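Side-chain contact in beta-hexosaminidase Amuc_2018 (PDB 6JEB), which hydrolyses terminal non-reducing N-acetylglucosamine and N-acetylgalactosamine residues from beta-linked glycans as a family 20 glycoside hydrolase: residues P202-F207 with P230-F235. Sequence-based numbering, arbitrary orientation. Where two conformers were deposited one is given.
Sequences PEFFCF and PEVWKF. With ZN (zinc ion), chain B.
The ring of F204 reaches from the 3-10 turn 202-204 to the first turns of helix 230-246, where E231, V232 and F235 receive it. F204 CE2 lies over one face of the F235 ring, off toward the rim, 3.5 Å from F235 CG. The ring centroids are 5.0 Å apart and the planes meet obliquely at 40°. A chi1 of 172° swings F235 CG to the side of its carbonyl carbon and sets that face under F204 CE2. The CA–CB bond of F235 points toward the loop, and F235 CB comes within 3.8 Å of F204 CZ. Along the other flank of the F204 ring, CE1 meets E231 CB at 3.8 Å. Nearer the backbone, V232 CG2 packs 3.8 Å from F204 CB and touches F204 O at 3.3 Å. Replacing F204 with alanine would probably leave a gap over one face of F235 and strip E231 CB of its cover. Two residues on, C206 SG binds the zinc ion at 2.3 Å, completing a four-cysteine site with C226, C267 and C270. F204 is also joined to C226 by backbone hydrogen bonding, and K229 NZ donates hydrogen bonds to E203 O and F205 O. L197 of helix 195-200 packs against both rings; the contact joins the zinc-bearing loop to the start of helix 230-246 in the catalytic TIM-barrel domain.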
ATOM      1  N   PRO A 202      27.079 -10.469  -1.522  1.00 14.05           N
ATOM      2  CA  PRO A 202      27.117 -11.138  -2.832  1.00 14.33           C
ATOM      3  C   PRO A 202      27.071 -12.647  -2.717  1.00 14.42           C
ATOM      4  O   PRO A 202      26.593 -13.323  -3.642  1.00 15.12           O
ATOM      5  CB  PRO A 202      28.443 -10.653  -3.432  1.00 15.97           C
ATOM      6  CG  PRO A 202      29.279 -10.271  -2.234  1.00 16.70           C
ATOM      7  CD  PRO A 202      28.298  -9.679  -1.265  1.00 14.77           C
ATOM      8  N   GLU A 203      27.534 -13.192  -1.588  1.00 15.41           N
ATOM      9  CA  GLU A 203      27.531 -14.633  -1.373  1.00 14.44           C
ATOM     10  C   GLU A 203      26.128 -15.235  -1.339  1.00 14.37           C
ATOM     11  O   GLU A 203      26.009 -16.464  -1.380  1.00 16.59           O
ATOM     12  CB  GLU A 203      28.284 -14.977  -0.080  1.00 16.13           C
ATOM     13  CG  GLU A 203      27.677 -14.375   1.199  1.00 18.27           C
ATOM     14  CD  GLU A 203      28.364 -13.095   1.651  1.00 21.35           C
ATOM     15  OE1 GLU A 203      28.709 -12.264   0.785  1.00 22.16           O
ATOM     16  OE2 GLU A 203      28.571 -12.918   2.876  1.00 23.54           O
ATOM     17  N   PHE A 204      25.071 -14.420  -1.264  1.00 14.08           N
ATOM     18  CA  PHE A 204      23.710 -14.953  -1.294  1.00 13.66           C
ATOM     19  C   PHE A 204      23.216 -15.244  -2.707  1.00 13.68           C
ATOM     20  O   PHE A 204      22.091 -15.732  -2.858  1.00 15.43           O
ATOM     21  CB  PHE A 204      22.714 -13.974  -0.652  1.00 13.27           C
ATOM     22  CG  PHE A 204      22.919 -13.731   0.824  1.00 13.68           C
ATOM     23  CD1 PHE A 204      23.822 -14.473   1.579  1.00 14.44           C
ATOM     24  CD2 PHE A 204      22.170 -12.745   1.464  1.00 13.70           C
ATOM     25  CE1 PHE A 204      23.983 -14.219   2.959  1.00 15.14           C
ATOM     26  CE2 PHE A 204      22.318 -12.482   2.830  1.00 13.91           C
ATOM     27  CZ  PHE A 204      23.229 -13.219   3.580  1.00 14.57           C
ATOM     28  N   PHE A 205      24.016 -14.970  -3.736  1.00 13.69           N
ATOM     29  CA  PHE A 205      23.549 -14.957  -5.114  1.00 13.91           C
ATOM     30  C   PHE A 205      24.261 -16.017  -5.945  1.00 13.64           C
ATOM     31  O   PHE A 205      25.369 -16.452  -5.619  1.00 15.65           O
ATOM     32  CB  PHE A 205      23.718 -13.556  -5.719  1.00 13.53           C
ATOM     33  CG  PHE A 205      22.835 -12.537  -5.061  1.00 13.39           C
ATOM     34  CD1 PHE A 205      23.164 -12.017  -3.813  1.00 13.34           C
ATOM     35  CD2 PHE A 205      21.641 -12.161  -5.650  1.00 14.49           C
ATOM     36  CE1 PHE A 205      22.314 -11.117  -3.173  1.00 13.65           C
ATOM     37  CE2 PHE A 205      20.791 -11.254  -5.029  1.00 13.67           C
ATOM     38  CZ  PHE A 205      21.125 -10.725  -3.789  1.00 13.62           C
ATOM     39  N   CYS A 206      23.601 -16.429  -7.036  1.00 14.32           N
ATOM     40  CA  CYS A 206      24.154 -17.471  -7.899  1.00 15.07           C
ATOM     41  C   CYS A 206      25.510 -17.069  -8.465  1.00 16.06           C
ATOM     42  O   CYS A 206      26.415 -17.908  -8.594  1.00 17.66           O
ATOM     43  CB  CYS A 206      23.191 -17.760  -9.053  1.00 14.81           C
ATOM     44  SG  CYS A 206      21.521 -18.246  -8.560  1.00 15.82           S
ATOM     45  N   PHE A 207      25.661 -15.797  -8.830  1.00 15.76           N
ATOM     46  CA  PHE A 207      26.876 -15.280  -9.458  1.00 16.15           C
ATOM     47  C   PHE A 207      27.356 -14.096  -8.627  1.00 15.18           C
ATOM     48  O   PHE A 207      27.087 -12.932  -8.959  1.00 17.29           O
ATOM     49  CB  PHE A 207      26.631 -14.928 -10.927  1.00 17.27           C
ATOM     50  CG  PHE A 207      26.293 -16.124 -11.775  1.00 16.97           C
ATOM     51  CD1 PHE A 207      27.305 -16.905 -12.324  1.00 17.76           C
ATOM     52  CD2 PHE A 207      24.973 -16.493 -11.996  1.00 17.86           C
ATOM     53  CE1 PHE A 207      27.011 -18.021 -13.085  1.00 18.02           C
ATOM     54  CE2 PHE A 207      24.666 -17.608 -12.768  1.00 17.60           C
ATOM     55  CZ  PHE A 207      25.690 -18.371 -13.314  1.00 18.03           C
ATOM     56  N   PRO A 230      22.795 -22.234   1.909  1.00 16.95           N
ATOM     57  CA  PRO A 230      22.225 -22.245   3.264  1.00 17.94           C
ATOM     58  C   PRO A 230      22.200 -20.879   3.909  1.00 17.01           C
ATOM     59  O   PRO A 230      21.310 -20.604   4.726  1.00 17.32           O
ATOM     60  CB  PRO A 230      23.139 -23.214   4.029  1.00 19.74           C
ATOM     61  CG  PRO A 230      24.415 -23.260   3.223  1.00 21.71           C
ATOM     62  CD  PRO A 230      23.986 -23.096   1.790  1.00 19.23           C
ATOM     63  N   GLU A 231      23.153 -20.007   3.574  1.00 17.91           N
ATOM     64  CA  GLU A 231      23.188 -18.658   4.135  0.50 16.70           C
ATOM     65  C   GLU A 231      21.933 -17.868   3.793  1.00 15.39           C
ATOM     66  O   GLU A 231      21.516 -16.995   4.560  1.00 16.76           O
ATOM     67  CB  GLU A 231      24.392 -17.901   3.577  0.50 18.68           C
ATOM     68  CG  GLU A 231      25.738 -18.450   3.985  0.50 20.32           C
ATOM     69  CD  GLU A 231      26.230 -19.579   3.089  0.50 20.21           C
ATOM     70  OE1 GLU A 231      25.500 -20.013   2.158  0.50 14.35           O
ATOM     71  OE2 GLU A 231      27.368 -20.026   3.324  0.50 26.64           O
ATOM     72  N   VAL A 232      21.354 -18.130   2.618  1.00 15.21           N
ATOM     73  CA  VAL A 232      20.142 -17.426   2.206  1.00 15.38           C
ATOM     74  C   VAL A 232      19.006 -17.738   3.170  1.00 15.36           C
ATOM     75  O   VAL A 232      18.285 -16.844   3.626  1.00 15.31           O
ATOM     76  CB  VAL A 232      19.778 -17.801   0.757  1.00 16.30           C
ATOM     77  CG1 VAL A 232      18.358 -17.377   0.430  1.00 18.88           C
ATOM     78  CG2 VAL A 232      20.765 -17.170  -0.207  1.00 17.81           C
ATOM     79  N   TRP A 233      18.849 -19.018   3.517  1.00 15.25           N
ATOM     80  CA  TRP A 233      17.751 -19.420   4.389  1.00 15.91           C
ATOM     81  C   TRP A 233      17.987 -18.989   5.830  1.00 15.19           C
ATOM     82  O   TRP A 233      17.039 -18.617   6.528  1.00 16.45           O
ATOM     83  CB  TRP A 233      17.498 -20.923   4.248  1.00 16.22           C
ATOM     84  CG  TRP A 233      17.137 -21.217   2.839  1.00 16.01           C
ATOM     85  CD1 TRP A 233      17.902 -21.858   1.909  1.00 16.63           C
ATOM     86  CD2 TRP A 233      15.948 -20.794   2.161  1.00 16.45           C
ATOM     87  NE1 TRP A 233      17.252 -21.880   0.701  1.00 18.13           N
ATOM     88  CE2 TRP A 233      16.049 -21.235   0.829  1.00 16.74           C
ATOM     89  CE3 TRP A 233      14.808 -20.085   2.555  1.00 18.19           C
ATOM     90  CZ2 TRP A 233      15.041 -21.007  -0.112  1.00 18.81           C
ATOM     91  CZ3 TRP A 233      13.808 -19.861   1.624  1.00 19.70           C
ATOM     92  CH2 TRP A 233      13.931 -20.322   0.303  1.00 18.97           C
ATOM     93  N   LYS A 234      19.240 -19.026   6.295  1.00 16.02           N
ATOM     94  CA  LYS A 234      19.530 -18.486   7.617  0.80 15.99           C
ATOM     95  C   LYS A 234      19.243 -16.991   7.661  1.00 14.20           C
ATOM     96  O   LYS A 234      18.697 -16.485   8.652  1.00 15.52           O
ATOM     97  CB  LYS A 234      20.981 -18.764   8.004  0.80 18.31           C
ATOM     98  CG  LYS A 234      21.317 -18.361   9.432  0.80 24.79           C
ATOM     99  CD  LYS A 234      22.673 -18.884   9.851  0.80 31.85           C
ATOM    100  CE  LYS A 234      22.990 -18.510  11.300  0.80 35.83           C
ATOM    101  NZ  LYS A 234      24.406 -18.782  11.653  0.80 39.76           N
ATOM    102  N   PHE A 235      19.584 -16.276   6.587  1.00 13.82           N
ATOM    103  CA  PHE A 235      19.329 -14.840   6.533  1.00 13.54           C
ATOM    104  C   PHE A 235      17.835 -14.551   6.588  1.00 14.29           C
ATOM    105  O   PHE A 235      17.374 -13.755   7.413  1.00 14.42           O
ATOM    106  CB  PHE A 235      19.939 -14.253   5.257  1.00 13.57           C
ATOM    107  CG  PHE A 235      19.571 -12.813   5.011  1.00 12.99           C
ATOM    108  CD1 PHE A 235      20.053 -11.809   5.841  1.00 14.46           C
ATOM    109  CD2 PHE A 235      18.766 -12.464   3.939  1.00 13.55           C
ATOM    110  CE1 PHE A 235      19.726 -10.479   5.614  1.00 14.36           C
ATOM    111  CE2 PHE A 235      18.437 -11.128   3.696  1.00 13.78           C
ATOM    112  CZ  PHE A 235      18.915 -10.138   4.533  1.00 14.33           C
TER
HETATM  113 ZN    ZN B 501      21.713 -20.489  -7.904  1.00 16.03          ZN